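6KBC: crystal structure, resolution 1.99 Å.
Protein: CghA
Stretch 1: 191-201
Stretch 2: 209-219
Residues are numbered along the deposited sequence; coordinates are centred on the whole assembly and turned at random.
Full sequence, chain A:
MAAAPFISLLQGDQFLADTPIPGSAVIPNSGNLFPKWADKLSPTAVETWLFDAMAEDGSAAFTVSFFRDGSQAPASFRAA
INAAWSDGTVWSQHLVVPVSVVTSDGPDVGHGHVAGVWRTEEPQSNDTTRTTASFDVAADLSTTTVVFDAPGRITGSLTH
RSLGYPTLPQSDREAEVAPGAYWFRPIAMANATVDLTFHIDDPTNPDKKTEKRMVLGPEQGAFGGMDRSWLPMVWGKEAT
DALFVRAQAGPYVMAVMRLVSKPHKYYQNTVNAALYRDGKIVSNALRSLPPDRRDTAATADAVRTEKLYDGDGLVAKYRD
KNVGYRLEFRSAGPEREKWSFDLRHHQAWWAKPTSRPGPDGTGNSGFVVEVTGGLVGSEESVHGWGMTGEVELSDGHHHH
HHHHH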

# COMPACT_ATOMS: atom_id res chain seq x y z
N ASN A 191 12.07 -8.01 -6.48
CA ASN A 191 13.37 -7.68 -5.90
C ASN A 191 13.49 -6.18 -5.85
O ASN A 191 13.27 -5.50 -6.86
N ALA A 192 13.84 -5.65 -4.70
CA ALA A 192 13.92 -4.22 -4.52
C ALA A 192 15.37 -3.82 -4.28
O ALA A 192 16.12 -4.54 -3.62
N THR A 193 15.77 -2.70 -4.86
CA THR A 193 16.99 -2.05 -4.45
C THR A 193 16.67 -0.65 -3.97
O THR A 193 15.70 -0.02 -4.41
N VAL A 194 17.48 -0.18 -3.04
CA VAL A 194 17.37 1.17 -2.51
C VAL A 194 18.76 1.77 -2.43
O VAL A 194 19.71 1.10 -2.02
N ASP A 195 18.88 3.03 -2.82
CA ASP A 195 20.14 3.73 -2.63
C ASP A 195 19.75 5.19 -2.38
O ASP A 195 19.60 5.98 -3.32
N LEU A 196 19.54 5.51 -1.12
CA LEU A 196 18.87 6.74 -0.75
C LEU A 196 19.71 7.46 0.29
O LEU A 196 20.40 6.84 1.10
N THR A 197 19.61 8.79 0.28
CA THR A 197 20.25 9.63 1.28
C THR A 197 19.20 10.53 1.88
O THR A 197 18.51 11.25 1.15
N PHE A 198 19.07 10.48 3.21
CA PHE A 198 18.09 11.25 3.96
C PHE A 198 18.82 12.28 4.81
O PHE A 198 19.84 11.97 5.44
N HIS A 199 18.27 13.48 4.88
CA HIS A 199 18.82 14.51 5.74
C HIS A 199 18.03 14.50 7.05
O HIS A 199 16.81 14.67 7.04
N ILE A 200 18.73 14.24 8.15
CA ILE A 200 18.09 14.15 9.49
C ILE A 200 18.29 15.48 10.21
O ILE A 200 19.43 15.92 10.31
N ASP A 201 17.21 16.09 10.69
CA ASP A 201 17.31 17.36 11.44
C ASP A 201 18.12 17.14 12.72
O ASP A 201 17.60 16.48 13.62
N LYS A 209 24.32 19.65 9.65
CA LYS A 209 23.11 19.00 9.16
C LYS A 209 23.47 17.58 8.70
O LYS A 209 24.30 17.39 7.82
N THR A 210 22.83 16.58 9.32
CA THR A 210 23.26 15.20 9.23
C THR A 210 22.55 14.45 8.10
O THR A 210 21.38 14.71 7.80
N GLU A 211 23.28 13.52 7.49
CA GLU A 211 22.78 12.68 6.42
C GLU A 211 22.81 11.22 6.86
O GLU A 211 23.69 10.79 7.60
N LYS A 212 21.83 10.45 6.39
CA LYS A 212 21.76 9.03 6.70
C LYS A 212 21.46 8.29 5.41
O LYS A 212 20.65 8.74 4.60
N ARG A 213 22.12 7.16 5.23
CA ARG A 213 21.98 6.37 4.02
C ARG A 213 21.08 5.17 4.27
O ARG A 213 21.04 4.61 5.36
N MET A 214 20.35 4.79 3.23
CA MET A 214 19.67 3.50 3.19
C MET A 214 20.05 2.82 1.89
O MET A 214 19.70 3.32 0.81
N VAL A 215 20.75 1.70 1.99
CA VAL A 215 21.27 1.00 0.82
C VAL A 215 20.82 -0.44 0.92
O VAL A 215 21.15 -1.14 1.89
N LEU A 216 20.09 -0.90 -0.09
CA LEU A 216 19.73 -2.30 -0.21
C LEU A 216 20.09 -2.71 -1.62
O LEU A 216 19.48 -2.21 -2.58
N GLY A 217 21.09 -3.57 -1.76
CA GLY A 217 21.60 -3.95 -3.05
C GLY A 217 20.79 -5.05 -3.69
O GLY A 217 19.94 -5.71 -3.06
N PRO A 218 21.05 -5.27 -4.98
CA PRO A 218 20.19 -6.18 -5.76
C PRO A 218 20.23 -7.62 -5.32
O PRO A 218 19.34 -8.38 -5.69
N GLU A 219 21.21 -8.00 -4.50
CA GLU A 219 21.37 -9.43 -4.12
C GLU A 219 21.13 -9.62 -2.63
O GLU A 219 21.45 -10.69 -2.11

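Residues 191-201 and 209-219 form a two-stranded antiparallel β contact, its backbone ladder flanked by a mostly apolar face and a mostly polar, more exposed one. The strands run at 163°, and the two stretches bury 896 Å², both sides summed. Main-chain hydrogen bonds pair Val194 with Leu216, Leu196 with Met214, Phe198 with Lys212 and Ile200 with Thr210, so the side chains of these residues share one face.

There Val194 (t) sets CG1 3.9 Å from CG of Met214, whose chain is extended (t, t) before its last torsion turns to m. CB of Val194 lies 4.2 Å from CB of Leu216 (m, t). Phe198 (m) turns its ring edge to Met214, with CE1 3.9 Å from Met214 CB. The side chain of Leu196 (m, t) is buried on this face, its closest approach being CB to Met214 O at 4.0 Å. Towards the end where Ile200 pairs with Thr210, Ile200 (m, m) places CG1 3.9 Å from CB of Lys212, whose t, t, t, p chain leads its amine away to a partner elsewhere in the structure.

The opposite face carries Asp195, Thr197, His199, Glu211, Arg213 and Val215. Arg213 (m, m, m) folds back over the neighbouring strand: NH1 forms a salt bridge with OD1 of Asp195 (t) at 2.6 Å and also donates to Leu196 O at 3.2 Å, while the NH2 bond to Asp195 OD1, 3.1 Å, is weak. The same fold brings Arg213 CD within 3.3 Å of OG1 of Thr197 (m). His199 (m) and Glu211 (m, t) approach at 3.2 Å between NE2 and OE2.

Beyond the ladder, Thr193 (p) rests CG2 3.9 Å from CB of Pro218, and water 1 bridges the backbones, 2.8 Å from Ala192 O and 2.6 Å from Gly217 O.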

# COMPACT_ATOMS: atom_id res chain seq x y z
CB ASN A 191 14.54 -8.25 -6.71
CG ASN A 191 14.61 -9.74 -6.66
OD1 ASN A 191 14.84 -10.39 -7.68
ND2 ASN A 191 14.41 -10.30 -5.47
CB ALA A 192 13.03 -3.76 -3.36
CB THR A 193 18.03 -1.97 -5.58
OG1 THR A 193 17.64 -0.96 -6.52
CG2 THR A 193 18.15 -3.30 -6.28
CB VAL A 194 16.69 1.14 -1.13
CG1 VAL A 194 16.79 2.47 -0.48
CG2 VAL A 194 15.22 0.71 -1.28
CB ASP A 195 21.07 3.54 -3.83
CG ASP A 195 22.40 4.27 -3.67
OD1 ASP A 195 22.65 4.84 -2.59
OD2 ASP A 195 23.22 4.20 -4.61
CB LEU A 196 17.46 6.47 -0.17
CG LEU A 196 16.37 6.04 -1.14
CD1 LEU A 196 15.19 5.50 -0.34
CD2 LEU A 196 15.92 7.20 -2.00
CB THR A 197 21.41 10.44 0.69
OG1 THR A 197 22.33 9.55 0.07
CG2 THR A 197 22.12 11.23 1.78
CB PHE A 198 17.25 10.37 4.88
CG PHE A 198 16.46 9.30 4.18
CD1 PHE A 198 17.08 8.13 3.76
CD2 PHE A 198 15.09 9.43 4.00
CE1 PHE A 198 16.35 7.13 3.14
CE2 PHE A 198 14.37 8.44 3.38
CZ PHE A 198 15.00 7.29 2.95
CB HIS A 199 18.79 15.87 5.03
CG HIS A 199 19.60 15.88 3.76
ND1 HIS A 199 19.20 15.22 2.62
CD2 HIS A 199 20.79 16.44 3.46
CE1 HIS A 199 20.10 15.38 1.67
NE2 HIS A 199 21.08 16.13 2.16
CB ILE A 200 18.73 13.00 10.28
CG1 ILE A 200 18.99 11.77 9.42
CG2 ILE A 200 17.92 12.68 11.52
CD1 ILE A 200 17.76 10.96 9.09
CB ASP A 201 15.94 17.97 11.69
CG ASP A 201 15.27 18.49 10.43
OD1 ASP A 201 15.68 18.09 9.33
OD2 ASP A 201 14.33 19.30 10.56
CB LYS A 209 22.45 19.81 8.03
CG LYS A 209 21.78 21.15 8.44
CD LYS A 209 22.67 22.08 9.28
CE LYS A 209 22.11 23.48 9.40
NZ LYS A 209 22.90 24.29 10.37
CB THR A 210 23.02 14.48 10.56
OG1 THR A 210 23.57 15.28 11.61
CG2 THR A 210 23.70 13.12 10.59
CB GLU A 211 23.60 12.85 5.14
CG GLU A 211 23.41 14.20 4.47
CD GLU A 211 24.24 14.33 3.20
OE1 GLU A 211 24.91 13.35 2.82
OE2 GLU A 211 24.20 15.42 2.58
CB LYS A 212 20.69 8.72 7.76
CG LYS A 212 20.87 7.35 8.43
CD LYS A 212 19.82 7.13 9.52
CE LYS A 212 20.03 5.82 10.28
NZ LYS A 212 20.99 5.92 11.43
CB ARG A 213 23.34 5.87 3.53
CG ARG A 213 24.33 6.98 3.18
CD ARG A 213 24.18 7.47 1.75
NE ARG A 213 24.97 6.67 0.82
CZ ARG A 213 24.45 5.86 -0.10
NH1 ARG A 213 23.13 5.75 -0.22
NH2 ARG A 213 25.24 5.17 -0.91
CB MET A 214 18.16 3.64 3.30
CG MET A 214 17.47 2.30 3.37
SD MET A 214 15.68 2.52 3.50
CE MET A 214 15.55 3.28 5.13
CB VAL A 215 22.80 1.06 0.73
CG1 VAL A 215 23.28 0.18 -0.42
CG2 VAL A 215 23.28 2.48 0.57
CB LEU A 216 18.24 -2.53 0.09
CG LEU A 216 17.82 -2.13 1.49
CD1 LEU A 216 16.29 -2.12 1.61
CD2 LEU A 216 18.47 -3.06 2.54
CB PRO A 218 20.72 -6.02 -7.19
CG PRO A 218 22.12 -5.52 -7.04
CD PRO A 218 22.10 -4.65 -5.81
CB GLU A 219 22.73 -9.96 -4.56
CG GLU A 219 23.03 -9.78 -6.04
CD GLU A 219 22.08 -10.52 -6.96
OE1 GLU A 219 21.79 -11.70 -6.70
OE2 GLU A 219 21.63 -9.91 -7.95
O HOH W 1 17.55 -6.78 -2.78